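Local coordinates for flagellar motor switch protein FliG (Aquifex aeolicus, PDB 3HJL) that probably forms part of the rotor-mounted switch complex at the base of the flagellar basal body, which helps set the direction of flagellar rotation, at residues 20-25 / 79-84; 137-142 / 168-173; 206-211 / 235-240; 229-234 / 315-320. One frame throughout, in Å; residues are numbered along the deposited sequence.

Contact 1: 20-25 / 79-84; sequences LSLPEE and EEFIEN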
loop_
_atom_site.group_PDB
_atom_site.type_symbol
_atom_site.label_atom_id
_atom_site.label_comp_id
_atom_site.label_asym_id
_atom_site.label_seq_id
_atom_site.Cartn_x
_atom_site.Cartn_y
_atom_site.Cartn_z
ATOM N N LEU A 20 28.496 -7.501 -35.759
ATOM C CA LEU A 20 27.782 -6.290 -35.359
ATOM C C LEU A 20 28.160 -5.733 -33.964
ATOM O O LEU A 20 28.001 -4.541 -33.732
ATOM C CB LEU A 20 26.279 -6.567 -35.416
ATOM C CG LEU A 20 25.757 -6.976 -36.799
ATOM C CD1 LEU A 20 24.401 -7.632 -36.679
ATOM C CD2 LEU A 20 25.715 -5.767 -37.725
ATOM N N SER A 21 28.673 -6.593 -33.070
ATOM C CA SER A 21 28.958 -6.250 -31.660
ATOM C C SER A 21 30.415 -5.885 -31.344
ATOM O O SER A 21 30.661 -5.101 -30.434
ATOM C CB SER A 21 28.547 -7.412 -30.757
ATOM O OG SER A 21 27.171 -7.728 -30.927
ATOM N N LEU A 22 31.365 -6.496 -32.056
ATOM C CA LEU A 22 32.803 -6.252 -31.855
ATOM C C LEU A 22 33.175 -4.791 -32.114
ATOM O O LEU A 22 32.467 -4.100 -32.839
ATOM C CB LEU A 22 33.654 -7.139 -32.792
ATOM C CG LEU A 22 33.818 -8.636 -32.480
ATOM C CD1 LEU A 22 34.372 -9.356 -33.688
ATOM C CD2 LEU A 22 34.727 -8.853 -31.281
ATOM N N PRO A 23 34.309 -4.328 -31.544
ATOM C CA PRO A 23 34.776 -2.965 -31.834
ATOM C C PRO A 23 35.055 -2.762 -33.320
ATOM O O PRO A 23 35.410 -3.720 -34.014
ATOM C CB PRO A 23 36.077 -2.852 -31.026
ATOM C CG PRO A 23 35.996 -3.902 -29.997
ATOM C CD PRO A 23 35.196 -5.014 -30.583
ATOM N N GLU A 24 34.898 -1.529 -33.798
ATOM C CA GLU A 24 35.089 -1.225 -35.222
ATOM C C GLU A 24 36.519 -1.452 -35.722
ATOM O O GLU A 24 36.705 -1.744 -36.899
ATOM C CB GLU A 24 34.619 0.192 -35.562
ATOM C CG GLU A 24 33.122 0.425 -35.321
ATOM C CD GLU A 24 32.553 1.538 -36.189
ATOM O OE1 GLU A 24 32.382 2.672 -35.684
ATOM O OE2 GLU A 24 32.315 1.282 -37.390
ATOM N N GLU A 25 37.512 -1.354 -34.830
ATOM C CA GLU A 25 38.919 -1.648 -35.182
ATOM C C GLU A 25 39.060 -3.109 -35.630
ATOM O O GLU A 25 39.765 -3.413 -36.596
ATOM C CB GLU A 25 39.874 -1.420 -33.996
ATOM C CG GLU A 25 39.830 -0.040 -33.338
ATOM C CD GLU A 25 38.993 -0.015 -32.067
ATOM O OE1 GLU A 25 37.839 -0.493 -32.102
ATOM O OE2 GLU A 25 39.488 0.493 -31.037
ATOM N N GLU A 79 31.746 -3.781 -21.585
ATOM C CA GLU A 79 30.344 -3.480 -21.258
ATOM C C GLU A 79 29.604 -2.929 -22.482
ATOM O O GLU A 79 28.397 -3.137 -22.628
ATOM C CB GLU A 79 30.247 -2.497 -20.079
ATOM C CG GLU A 79 28.996 -2.694 -19.212
ATOM C CD GLU A 79 29.107 -3.893 -18.272
ATOM O OE1 GLU A 79 30.003 -3.886 -17.399
ATOM O OE2 GLU A 79 28.283 -4.826 -18.391
ATOM N N GLU A 80 30.334 -2.226 -23.349
ATOM C CA GLU A 80 29.786 -1.714 -24.608
ATOM C C GLU A 80 29.540 -2.857 -25.608
ATOM O O GLU A 80 28.644 -2.772 -26.438
ATOM C CB GLU A 80 30.733 -0.668 -25.205
ATOM C CG GLU A 80 30.153 0.113 -26.377
ATOM C CD GLU A 80 30.948 1.368 -26.698
ATOM O OE1 GLU A 80 31.143 2.212 -25.792
ATOM O OE2 GLU A 80 31.351 1.528 -27.868
ATOM N N PHE A 81 30.363 -3.901 -25.537
ATOM C CA PHE A 81 30.154 -5.132 -26.306
ATOM C C PHE A 81 28.855 -5.841 -25.877
ATOM O O PHE A 81 28.075 -6.256 -26.730
ATOM C CB PHE A 81 31.370 -6.057 -26.133
ATOM C CG PHE A 81 31.252 -7.380 -26.836
ATOM C CD1 PHE A 81 31.602 -7.504 -28.172
ATOM C CD2 PHE A 81 30.892 -8.528 -26.129
ATOM C CE1 PHE A 81 31.537 -8.739 -28.812
ATOM C CE2 PHE A 81 30.821 -9.761 -26.763
ATOM C CZ PHE A 81 31.146 -9.866 -28.109
ATOM N N ILE A 82 28.612 -5.936 -24.565
ATOM C CA ILE A 82 27.394 -6.591 -24.035
ATOM C C ILE A 82 26.130 -5.861 -24.517
ATOM O O ILE A 82 25.161 -6.501 -24.923
ATOM C CB ILE A 82 27.344 -6.654 -22.441
ATOM C CG1 ILE A 82 28.646 -7.172 -21.802
ATOM C CG2 ILE A 82 26.179 -7.512 -21.969
ATOM C CD1 ILE A 82 29.351 -8.293 -22.553
ATOM N N GLU A 83 26.153 -4.527 -24.460
ATOM C CA GLU A 83 25.016 -3.699 -24.888
ATOM C C GLU A 83 24.757 -3.843 -26.383
ATOM O O GLU A 83 23.604 -3.887 -26.803
ATOM C CB GLU A 83 25.242 -2.207 -24.532
ATOM C CG GLU A 83 24.012 -1.287 -24.757
ATOM C CD GLU A 83 24.320 0.208 -24.562
ATOM O OE1 GLU A 83 23.492 1.046 -24.987
ATOM O OE2 GLU A 83 25.381 0.552 -23.989
ATOM N N ASN A 84 25.826 -3.895 -27.182
ATOM C CA ASN A 84 25.692 -4.085 -28.637
ATOM C C ASN A 84 25.037 -5.420 -28.998
ATOM O O ASN A 84 24.219 -5.467 -29.912
ATOM C CB ASN A 84 27.046 -3.953 -29.347
ATOM C CG ASN A 84 27.599 -2.533 -29.309
ATOM O OD1 ASN A 84 26.952 -1.605 -28.823
ATOM N ND2 ASN A 84 28.822 -2.373 -29.773
#
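Phe81 carries CG anti to its own backbone N (chi1 178°), which brings the ring up beside the last residue of helix 7-21, while Asn84, one turn on, sends CG back beside its backbone N (chi1 -68°) and brings its amide to the carbonyl of Ser21, at the point where that helix stops. Phe81 CD1 lies 3.4 Å from Ser21 O, which stands oblique to the ring. Asn84 ND2 donates to Ser21 O at 3.4 Å in a nearly straight (164°) but weak hydrogen bond. A serine suits this place because it is small: the CA atoms of Ser21 and Asn84 come within 4.9 Å, and Ser21 CB rests 3.8 Å from Phe81 CE1. Its hydroxyl is satisfied within its own helix by Val17 O. Beyond the helix end, Leu22 N meets the ring edge near its plane, and Leu22 CD2 lies 4.0 Å from Phe81 CE1, the two side chains running alongside and pointing the same way. An alanine in place of Phe81 would remove the ring and is likely to open a gap beside Ser21 CB and Leu22 CD2. In this all-helical N-terminal domain, helix 54-70 adds to the apolar cluster: its Ile68 touches both Leu22 and Phe81, and its Leu65 also packs on the ring.

Contact 2: 137-142 / 168-173; sequences LSQLSP and ENVNVQ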
loop_
_atom_site.group_PDB
_atom_site.type_symbol
_atom_site.label_atom_id
_atom_site.label_comp_id
_atom_site.label_asym_id
_atom_site.label_seq_id
_atom_site.Cartn_x
_atom_site.Cartn_y
_atom_site.Cartn_z
ATOM N N LEU A 137 4.697 17.850 -14.667
ATOM C CA LEU A 137 3.919 18.530 -15.698
ATOM C C LEU A 137 4.277 18.093 -17.116
ATOM O O LEU A 137 3.403 18.074 -17.973
ATOM C CB LEU A 137 4.017 20.064 -15.577
ATOM C CG LEU A 137 3.357 20.745 -14.364
ATOM C CD1 LEU A 137 3.357 22.249 -14.552
ATOM C CD2 LEU A 137 1.947 20.266 -14.134
ATOM N N SER A 138 5.535 17.703 -17.354
ATOM C CA SER A 138 5.966 17.202 -18.677
ATOM C C SER A 138 5.134 16.003 -19.166
ATOM O O SER A 138 5.002 15.808 -20.364
ATOM C CB SER A 138 7.449 16.788 -18.672
ATOM O OG SER A 138 7.634 15.489 -18.106
ATOM N N GLN A 139 4.595 15.211 -18.231
ATOM C CA GLN A 139 3.807 14.011 -18.547
ATOM C C GLN A 139 2.297 14.213 -18.608
ATOM O O GLN A 139 1.581 13.272 -18.938
ATOM C CB GLN A 139 4.117 12.908 -17.519
ATOM C CG GLN A 139 5.568 12.465 -17.491
ATOM C CD GLN A 139 6.035 11.983 -18.831
ATOM O OE1 GLN A 139 5.692 10.882 -19.267
ATOM N NE2 GLN A 139 6.801 12.820 -19.517
ATOM N N LEU A 140 1.811 15.416 -18.289
ATOM C CA LEU A 140 0.377 15.704 -18.301
ATOM C C LEU A 140 -0.038 16.287 -19.647
ATOM O O LEU A 140 0.806 16.643 -20.456
ATOM C CB LEU A 140 0.011 16.687 -17.188
ATOM C CG LEU A 140 0.280 16.265 -15.748
ATOM C CD1 LEU A 140 -0.112 17.417 -14.810
ATOM C CD2 LEU A 140 -0.454 14.991 -15.391
ATOM N N SER A 141 -1.350 16.378 -19.876
ATOM C CA SER A 141 -1.867 16.964 -21.099
ATOM C C SER A 141 -1.599 18.474 -21.034
ATOM O O SER A 141 -1.624 19.044 -19.943
ATOM C CB SER A 141 -3.371 16.678 -21.260
ATOM O OG SER A 141 -4.161 17.457 -20.383
ATOM N N PRO A 142 -1.286 19.113 -22.183
ATOM C CA PRO A 142 -1.007 20.566 -22.228
ATOM C C PRO A 142 -2.009 21.448 -21.487
ATOM O O PRO A 142 -1.611 22.458 -20.896
ATOM C CB PRO A 142 -1.046 20.885 -23.719
ATOM C CG PRO A 142 -0.698 19.615 -24.400
ATOM C CD PRO A 142 -1.089 18.478 -23.501
ATOM N N GLU A 168 15.401 16.823 -21.638
ATOM C CA GLU A 168 15.716 15.942 -22.768
ATOM C C GLU A 168 15.244 14.513 -22.502
ATOM O O GLU A 168 15.069 13.746 -23.441
ATOM C CB GLU A 168 17.218 15.939 -23.024
ATOM C CG GLU A 168 17.770 17.286 -23.479
ATOM C CD GLU A 168 19.279 17.341 -23.409
ATOM O OE1 GLU A 168 19.930 16.306 -23.677
ATOM O OE2 GLU A 168 19.811 18.417 -23.066
ATOM N N ASN A 169 15.078 14.166 -21.218
ATOM C CA ASN A 169 14.651 12.843 -20.767
ATOM C C ASN A 169 13.730 12.969 -19.548
ATOM O O ASN A 169 13.781 13.961 -18.811
ATOM C CB ASN A 169 15.872 12.023 -20.314
ATOM C CG ASN A 169 16.681 11.471 -21.462
ATOM O OD1 ASN A 169 16.261 10.532 -22.134
ATOM N ND2 ASN A 169 17.894 11.978 -21.624
ATOM N N VAL A 170 12.942 11.927 -19.319
ATOM C CA VAL A 170 12.108 11.799 -18.129
ATOM C C VAL A 170 11.972 10.319 -17.780
ATOM O O VAL A 170 11.607 9.533 -18.635
ATOM C CB VAL A 170 10.674 12.398 -18.344
ATOM C CG1 VAL A 170 10.026 11.823 -19.585
ATOM C CG2 VAL A 170 9.797 12.120 -17.137
ATOM N N ASN A 171 12.268 9.945 -16.530
ATOM C CA ASN A 171 12.029 8.569 -16.070
ATOM C C ASN A 171 10.550 8.413 -15.706
ATOM O O ASN A 171 10.049 9.086 -14.805
ATOM C CB ASN A 171 12.915 8.216 -14.875
ATOM C CG ASN A 171 12.793 6.751 -14.473
ATOM O OD1 ASN A 171 11.901 6.380 -13.720
ATOM N ND2 ASN A 171 13.692 5.910 -14.988
ATOM N N VAL A 172 9.857 7.548 -16.438
ATOM C CA VAL A 172 8.411 7.337 -16.273
ATOM C C VAL A 172 8.033 6.805 -14.877
ATOM O O VAL A 172 7.047 7.252 -14.281
ATOM C CB VAL A 172 7.881 6.377 -17.388
ATOM C CG1 VAL A 172 6.477 5.808 -17.044
ATOM C CG2 VAL A 172 7.879 7.104 -18.743
ATOM N N GLN A 173 8.821 5.866 -14.363
ATOM C CA GLN A 173 8.563 5.278 -13.053
ATOM C C GLN A 173 8.699 6.287 -11.915
ATOM O O GLN A 173 7.945 6.239 -10.951
ATOM C CB GLN A 173 9.473 4.059 -12.823
ATOM C CG GLN A 173 9.126 2.866 -13.721
ATOM C CD GLN A 173 7.752 2.246 -13.389
ATOM O OE1 GLN A 173 7.498 1.841 -12.249
ATOM N NE2 GLN A 173 6.870 2.178 -14.388
#
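Residues 137-140 form a type I beta turn, closed by Leu140 N to Leu137 O at 3.1 Å; across from it residues 169-171 run extended, and Asn171 N-caps helix 172-193. The backbones stay well apart, with the CA atoms of Ser138 and Val170 8.2 Å from each other, so side chains alone bridge two interhelical connections in the middle domain of this superhelical, armadillo-repeat protein. Gln139 and Val170 approach from opposite directions. The glutamine chain is bent at chi2 (-57°), which folds its amide back beside Ser138 and presents it to both valine methyls, Gln139 NE2 lying 3.4 Å from Val170 CG1. Valine suits the spot because its branched end offers two methyls at once: CG2 also comes near Ser138 OG. Val172 adds a looser contact beside Gln139, and Val175 of the same helix touches both Gln139 and Val170. This surface patch lies near the EHPQR motif, the side chain of Ser138 being about 9 Å from that of Arg163. Ser138 OG is hydrogen-bonded to Leu135 O and also accepts from Gln139 NE2 at 3.1 Å, almost straight at 174° and only 3° out of the amide plane, a bond that fixes how the amide is turned.

Contact 3: 206-211 / 235-240; sequences LLNTLD and EKMFTF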
loop_
_atom_site.group_PDB
_atom_site.type_symbol
_atom_site.label_atom_id
_atom_site.label_comp_id
_atom_site.label_asym_id
_atom_site.label_seq_id
_atom_site.Cartn_x
_atom_site.Cartn_y
_atom_site.Cartn_z
ATOM N N LEU A 206 -27.655 1.057 15.868
ATOM C CA LEU A 206 -28.618 0.656 14.843
ATOM C C LEU A 206 -29.083 -0.778 15.101
ATOM O O LEU A 206 -30.284 -1.032 15.161
ATOM C CB LEU A 206 -27.979 0.802 13.443
ATOM C CG LEU A 206 -28.745 0.459 12.157
ATOM C CD1 LEU A 206 -27.955 0.951 10.942
ATOM C CD2 LEU A 206 -29.016 -1.028 12.021
ATOM N N LEU A 207 -28.129 -1.691 15.290
ATOM C CA LEU A 207 -28.436 -3.098 15.589
ATOM C C LEU A 207 -29.228 -3.242 16.887
ATOM O O LEU A 207 -30.198 -3.984 16.932
ATOM C CB LEU A 207 -27.157 -3.934 15.659
ATOM C CG LEU A 207 -26.434 -4.148 14.326
ATOM C CD1 LEU A 207 -24.988 -4.505 14.583
ATOM C CD2 LEU A 207 -27.113 -5.218 13.470
ATOM N N ASN A 208 -28.832 -2.511 17.929
ATOM C CA ASN A 208 -29.575 -2.506 19.203
ATOM C C ASN A 208 -30.988 -1.946 19.078
ATOM O O ASN A 208 -31.832 -2.249 19.908
ATOM C CB ASN A 208 -28.818 -1.715 20.282
ATOM C CG ASN A 208 -27.587 -2.447 20.795
ATOM O OD1 ASN A 208 -27.488 -3.680 20.710
ATOM N ND2 ASN A 208 -26.653 -1.690 21.365
ATOM N N THR A 209 -31.221 -1.088 18.079
ATOM C CA THR A 209 -32.558 -0.569 17.777
ATOM C C THR A 209 -33.384 -1.595 16.968
ATOM O O THR A 209 -34.606 -1.677 17.132
ATOM C CB THR A 209 -32.464 0.764 17.013
ATOM O OG1 THR A 209 -31.656 1.682 17.763
ATOM C CG2 THR A 209 -33.849 1.365 16.782
ATOM N N LEU A 210 -32.716 -2.328 16.067
ATOM C CA LEU A 210 -33.339 -3.437 15.302
ATOM C C LEU A 210 -33.806 -4.553 16.244
ATOM O O LEU A 210 -33.177 -4.790 17.271
ATOM C CB LEU A 210 -32.335 -4.045 14.296
ATOM C CG LEU A 210 -32.150 -3.469 12.888
ATOM C CD1 LEU A 210 -32.135 -1.984 12.884
ATOM C CD2 LEU A 210 -30.866 -4.013 12.277
ATOM N N ASP A 211 -34.885 -5.249 15.880
ATOM C CA ASP A 211 -35.382 -6.364 16.693
ATOM C C ASP A 211 -34.416 -7.559 16.598
ATOM O O ASP A 211 -33.750 -7.738 15.573
ATOM C CB ASP A 211 -36.817 -6.763 16.295
ATOM C CG ASP A 211 -36.881 -7.537 14.989
ATOM O OD1 ASP A 211 -36.331 -7.055 13.980
ATOM O OD2 ASP A 211 -37.519 -8.614 14.971
ATOM N N GLU A 235 -18.863 -5.735 20.880
ATOM C CA GLU A 235 -18.210 -4.983 21.966
ATOM C C GLU A 235 -18.867 -3.609 22.186
ATOM O O GLU A 235 -19.052 -3.180 23.324
ATOM C CB GLU A 235 -16.717 -4.800 21.668
ATOM C CG GLU A 235 -15.891 -6.078 21.847
ATOM C CD GLU A 235 -14.428 -5.922 21.425
ATOM O OE1 GLU A 235 -14.060 -4.858 20.868
ATOM O OE2 GLU A 235 -13.644 -6.876 21.657
ATOM N N LYS A 236 -19.241 -2.950 21.098
ATOM C CA LYS A 236 -19.924 -1.657 21.166
ATOM C C LYS A 236 -21.422 -1.757 21.492
ATOM O O LYS A 236 -22.015 -0.759 21.925
ATOM C CB LYS A 236 -19.733 -0.895 19.856
ATOM C CG LYS A 236 -18.274 -0.610 19.492
ATOM C CD LYS A 236 -17.612 0.312 20.483
ATOM C CE LYS A 236 -16.281 0.787 19.976
ATOM N NZ LYS A 236 -15.642 1.672 20.974
ATOM N N MET A 237 -22.031 -2.931 21.265
ATOM C CA MET A 237 -23.464 -3.161 21.569
ATOM C C MET A 237 -23.760 -3.206 23.072
ATOM O O MET A 237 -24.864 -2.850 23.493
ATOM C CB MET A 237 -23.987 -4.429 20.880
ATOM C CG MET A 237 -24.181 -4.281 19.361
ATOM S SD MET A 237 -24.492 -5.850 18.505
ATOM C CE MET A 237 -25.983 -6.423 19.317
ATOM N N PHE A 238 -22.814 -3.717 23.862
ATOM C CA PHE A 238 -22.884 -3.587 25.321
ATOM C C PHE A 238 -21.534 -3.126 25.865
ATOM O O PHE A 238 -20.511 -3.872 25.791
ATOM C CB PHE A 238 -23.327 -4.872 26.030
ATOM C CG PHE A 238 -23.753 -4.638 27.463
ATOM C CD1 PHE A 238 -25.083 -4.363 27.764
ATOM C CD2 PHE A 238 -22.814 -4.581 28.484
ATOM C CE1 PHE A 238 -25.476 -4.083 29.060
ATOM C CE2 PHE A 238 -23.196 -4.304 29.785
ATOM C CZ PHE A 238 -24.533 -4.054 30.075
ATOM N N THR A 239 -21.553 -1.905 26.424
ATOM C CA THR A 239 -20.371 -1.256 26.981
ATOM C C THR A 239 -20.514 -1.223 28.500
ATOM O O THR A 239 -21.587 -1.523 29.037
ATOM C CB THR A 239 -20.201 0.193 26.399
ATOM O OG1 THR A 239 -18.918 0.717 26.759
ATOM C CG2 THR A 239 -21.291 1.141 26.901
ATOM N N PHE A 240 -19.423 -0.906 29.192
ATOM C CA PHE A 240 -19.431 -0.824 30.653
ATOM C C PHE A 240 -20.397 0.265 31.159
ATOM O O PHE A 240 -21.025 0.111 32.204
ATOM C CB PHE A 240 -18.017 -0.571 31.182
ATOM C CG PHE A 240 -17.879 -0.786 32.669
ATOM C CD1 PHE A 240 -17.703 -2.060 33.183
ATOM C CD2 PHE A 240 -17.916 0.287 33.550
ATOM C CE1 PHE A 240 -17.576 -2.266 34.549
ATOM C CE2 PHE A 240 -17.782 0.088 34.916
ATOM C CZ PHE A 240 -17.618 -1.188 35.413
#
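Asn208 lays its amide across the root and bent chain of Met237, one polar atom to each kind of neighbour. Asn208 ND2 donates to the backbone carbonyl, Met237 O, at 3.0 Å. The donor sits in the carbonyl plane on a lone pair, with a C=O...donor angle of 114°, although the acceptor is tilted 24° out of the amide plane. Asn208 OD1 instead faces hydrocarbon, 3.4 Å from Met237 CE. The methyl gets there because the thioether turns at chi3 (59°), curling CE back to lie beside the amide. The backbones are close here, with the CA atoms of Asn208 and Met237 6.6 Å apart, so a side chain as short as asparagine can bring a donor to the carbonyl. The last turn of helix 227-237 thus meets the last turn of helix 199-209 within a bundle of helices; helix 212-225, which connects them in the chain, contributes Leu219, touching both Leu207 and Met237. A leucine in place of Asn208 has no N-H to offer, and Met237 O would probably be left without this partner. Methionine, flexible and apolar, also meets Leu207: Met237 SD lies 4.2 Å from Leu207 CD1, the two side chains crossing at a slant, and Ala204 touches Met237 too.

Contact 4: 229-234 / 315-320; sequences LEERIR and IIRKMI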
loop_
_atom_site.group_PDB
_atom_site.type_symbol
_atom_site.label_atom_id
_atom_site.label_comp_id
_atom_site.label_asym_id
_atom_site.label_seq_id
_atom_site.Cartn_x
_atom_site.Cartn_y
_atom_site.Cartn_z
ATOM N N LEU A 229 -14.761 -8.393 12.685
ATOM C CA LEU A 229 -15.618 -7.188 12.605
ATOM C C LEU A 229 -16.890 -7.387 13.439
ATOM O O LEU A 229 -17.295 -6.486 14.170
ATOM C CB LEU A 229 -15.993 -6.843 11.148
ATOM C CG LEU A 229 -16.176 -5.364 10.736
ATOM C CD1 LEU A 229 -16.983 -5.267 9.428
ATOM C CD2 LEU A 229 -16.819 -4.494 11.811
ATOM N N GLU A 230 -17.509 -8.563 13.313
ATOM C CA GLU A 230 -18.687 -8.926 14.114
ATOM C C GLU A 230 -18.418 -8.690 15.592
ATOM O O GLU A 230 -19.212 -8.057 16.272
ATOM C CB GLU A 230 -19.037 -10.405 13.907
ATOM C CG GLU A 230 -20.263 -10.905 14.711
ATOM C CD GLU A 230 -20.322 -12.422 14.836
ATOM O OE1 GLU A 230 -19.307 -13.044 15.220
ATOM O OE2 GLU A 230 -21.411 -12.982 14.618
ATOM N N GLU A 231 -17.290 -9.204 16.072
ATOM C CA GLU A 231 -16.920 -9.079 17.478
ATOM C C GLU A 231 -16.703 -7.631 17.908
ATOM O O GLU A 231 -17.144 -7.247 18.986
ATOM C CB GLU A 231 -15.684 -9.940 17.789
ATOM C CG GLU A 231 -15.089 -9.800 19.211
ATOM C CD GLU A 231 -16.017 -10.247 20.339
ATOM O OE1 GLU A 231 -15.540 -10.286 21.493
ATOM O OE2 GLU A 231 -17.196 -10.579 20.092
ATOM N N ARG A 232 -16.029 -6.838 17.072
ATOM C CA ARG A 232 -15.827 -5.412 17.361
ATOM C C ARG A 232 -17.148 -4.646 17.428
ATOM O O ARG A 232 -17.276 -3.711 18.220
ATOM C CB ARG A 232 -14.870 -4.764 16.351
ATOM C CG ARG A 232 -13.426 -5.228 16.524
ATOM C CD ARG A 232 -12.426 -4.479 15.644
ATOM N NE ARG A 232 -12.876 -4.319 14.252
ATOM C CZ ARG A 232 -13.326 -3.188 13.690
ATOM N NH1 ARG A 232 -13.391 -2.033 14.363
ATOM N NH2 ARG A 232 -13.699 -3.204 12.410
ATOM N N ILE A 233 -18.128 -5.057 16.615
ATOM C CA ILE A 233 -19.474 -4.490 16.682
ATOM C C ILE A 233 -20.159 -4.868 18.001
ATOM O O ILE A 233 -20.707 -3.994 18.676
ATOM C CB ILE A 233 -20.374 -4.936 15.490
ATOM C CG1 ILE A 233 -19.862 -4.354 14.168
ATOM C CG2 ILE A 233 -21.815 -4.467 15.699
ATOM C CD1 ILE A 233 -20.472 -5.008 12.947
ATOM N N ARG A 234 -20.096 -6.154 18.372
ATOM C CA ARG A 234 -20.737 -6.651 19.608
ATOM C C ARG A 234 -20.170 -6.004 20.873
ATOM O O ARG A 234 -20.899 -5.805 21.837
ATOM C CB ARG A 234 -20.628 -8.177 19.742
ATOM C CG ARG A 234 -21.232 -8.985 18.595
ATOM C CD ARG A 234 -21.389 -10.459 18.966
ATOM N NE ARG A 234 -22.805 -10.830 19.091
ATOM C CZ ARG A 234 -23.557 -11.369 18.121
ATOM N NH1 ARG A 234 -23.053 -11.678 16.913
ATOM N NH2 ARG A 234 -24.837 -11.629 18.365
ATOM N N ILE A 315 -18.893 -11.143 31.305
ATOM C CA ILE A 315 -19.803 -11.801 32.235
ATOM C C ILE A 315 -21.236 -11.318 32.014
ATOM O O ILE A 315 -22.161 -12.127 31.971
ATOM C CB ILE A 315 -19.365 -11.566 33.715
ATOM C CG1 ILE A 315 -18.094 -12.365 34.011
ATOM C CG2 ILE A 315 -20.473 -11.957 34.696
ATOM C CD1 ILE A 315 -17.398 -11.950 35.260
ATOM N N ILE A 316 -21.404 -10.008 31.838
ATOM C CA ILE A 316 -22.727 -9.420 31.609
ATOM C C ILE A 316 -23.391 -9.927 30.310
ATOM O O ILE A 316 -24.605 -10.133 30.284
ATOM C CB ILE A 316 -22.689 -7.870 31.671
ATOM C CG1 ILE A 316 -22.520 -7.414 33.123
ATOM C CG2 ILE A 316 -23.989 -7.270 31.145
ATOM C CD1 ILE A 316 -22.221 -5.936 33.280
ATOM N N ARG A 317 -22.591 -10.170 29.265
ATOM C CA ARG A 317 -23.105 -10.708 27.989
ATOM C C ARG A 317 -23.811 -12.055 28.143
ATOM O O ARG A 317 -24.822 -12.306 27.489
ATOM C CB ARG A 317 -21.985 -10.919 26.984
ATOM C CG ARG A 317 -21.420 -9.678 26.320
ATOM C CD ARG A 317 -20.933 -10.085 24.938
ATOM N NE ARG A 317 -19.818 -9.303 24.445
ATOM C CZ ARG A 317 -19.140 -9.599 23.332
ATOM N NH1 ARG A 317 -19.478 -10.650 22.568
ATOM N NH2 ARG A 317 -18.121 -8.831 22.970
ATOM N N LYS A 318 -23.210 -12.948 28.927
ATOM C CA LYS A 318 -23.816 -14.246 29.250
ATOM C C LYS A 318 -25.181 -14.105 29.948
ATOM O O LYS A 318 -26.061 -14.933 29.744
ATOM C CB LYS A 318 -22.870 -15.074 30.123
ATOM C CG LYS A 318 -21.683 -15.668 29.375
ATOM C CD LYS A 318 -20.647 -16.234 30.351
ATOM C CE LYS A 318 -19.899 -17.436 29.771
ATOM N NZ LYS A 318 -20.716 -18.691 29.822
ATOM N N MET A 319 -25.349 -13.046 30.747
ATOM C CA MET A 319 -26.638 -12.749 31.410
ATOM C C MET A 319 -27.671 -12.389 30.336
ATOM O O MET A 319 -28.825 -12.802 30.414
ATOM C CB MET A 319 -26.552 -11.564 32.402
ATOM C CG MET A 319 -25.286 -11.435 33.245
ATOM S SD MET A 319 -24.943 -12.760 34.389
ATOM C CE MET A 319 -26.076 -12.343 35.702
ATOM N N ILE A 320 -27.240 -11.607 29.343
ATOM C CA ILE A 320 -28.088 -11.232 28.205
ATOM C C ILE A 320 -28.405 -12.465 27.327
ATOM O O ILE A 320 -29.507 -12.580 26.789
ATOM C CB ILE A 320 -27.440 -10.093 27.353
ATOM C CG1 ILE A 320 -27.232 -8.830 28.204
ATOM C CG2 ILE A 320 -28.316 -9.750 26.145
ATOM C CD1 ILE A 320 -26.653 -7.652 27.434
#
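Helices 227-237 and 302-320 stay well separated here, the nearest CA atoms, those of Arg234 and Arg317, being 9.6 Å apart. Arg317 bridges the distance between the helices with a chain extended from CG to NE and meets the carboxylate of Glu231, which bends at chi2 (64°) to present both oxygens. Arg317 NH2 lies 3.3 Å from Glu231 OE1, and Arg317 NH1 is 3.4 Å from Glu231 OE2; the bonds of this salt bridge are long and weak, and the carboxylate and guanidinium planes are turned 49° apart. Arg234 crosses Arg317 at about a right angle and puts its CB over one guanidinium face, 3.9 Å from Arg317 NH1. The guanidinium of Arg234 forms salt bridges with Glu230 (Arg234 NH1 to Glu230 OE2, 3.1 Å) and with Glu216 of helix 212-225. A long arginine and a flexible glutamate suit this surface contact, where each arginine has an acid partner, and these carboxylates are likely to offset the mutual repulsion of the two guanidinium groups.

In the fold
Contacts 1 and 3 are partly buried, contacts 2 and 4 lie at the surface, and the chemistry follows. In contacts 1 and 3 an asparagine amide donates to a backbone carbonyl near a helix end, weakly in contact 1, more firmly in contact 3, next to apolar side chains. Contact 2 joins an amide to valine methyls without a bond across, and contact 4 relies on charge. Contacts 3 and 4 share helix 227-237, with centres about 9 Å apart, and touch: Phe238 packs on Ile316 and Ile320, Leu207 on Ile233. Contact 1 belongs to the N-terminal domain and contact 2 to the middle domain, with centres about 32 Å apart; both are separated from the other pair along this elongated chain.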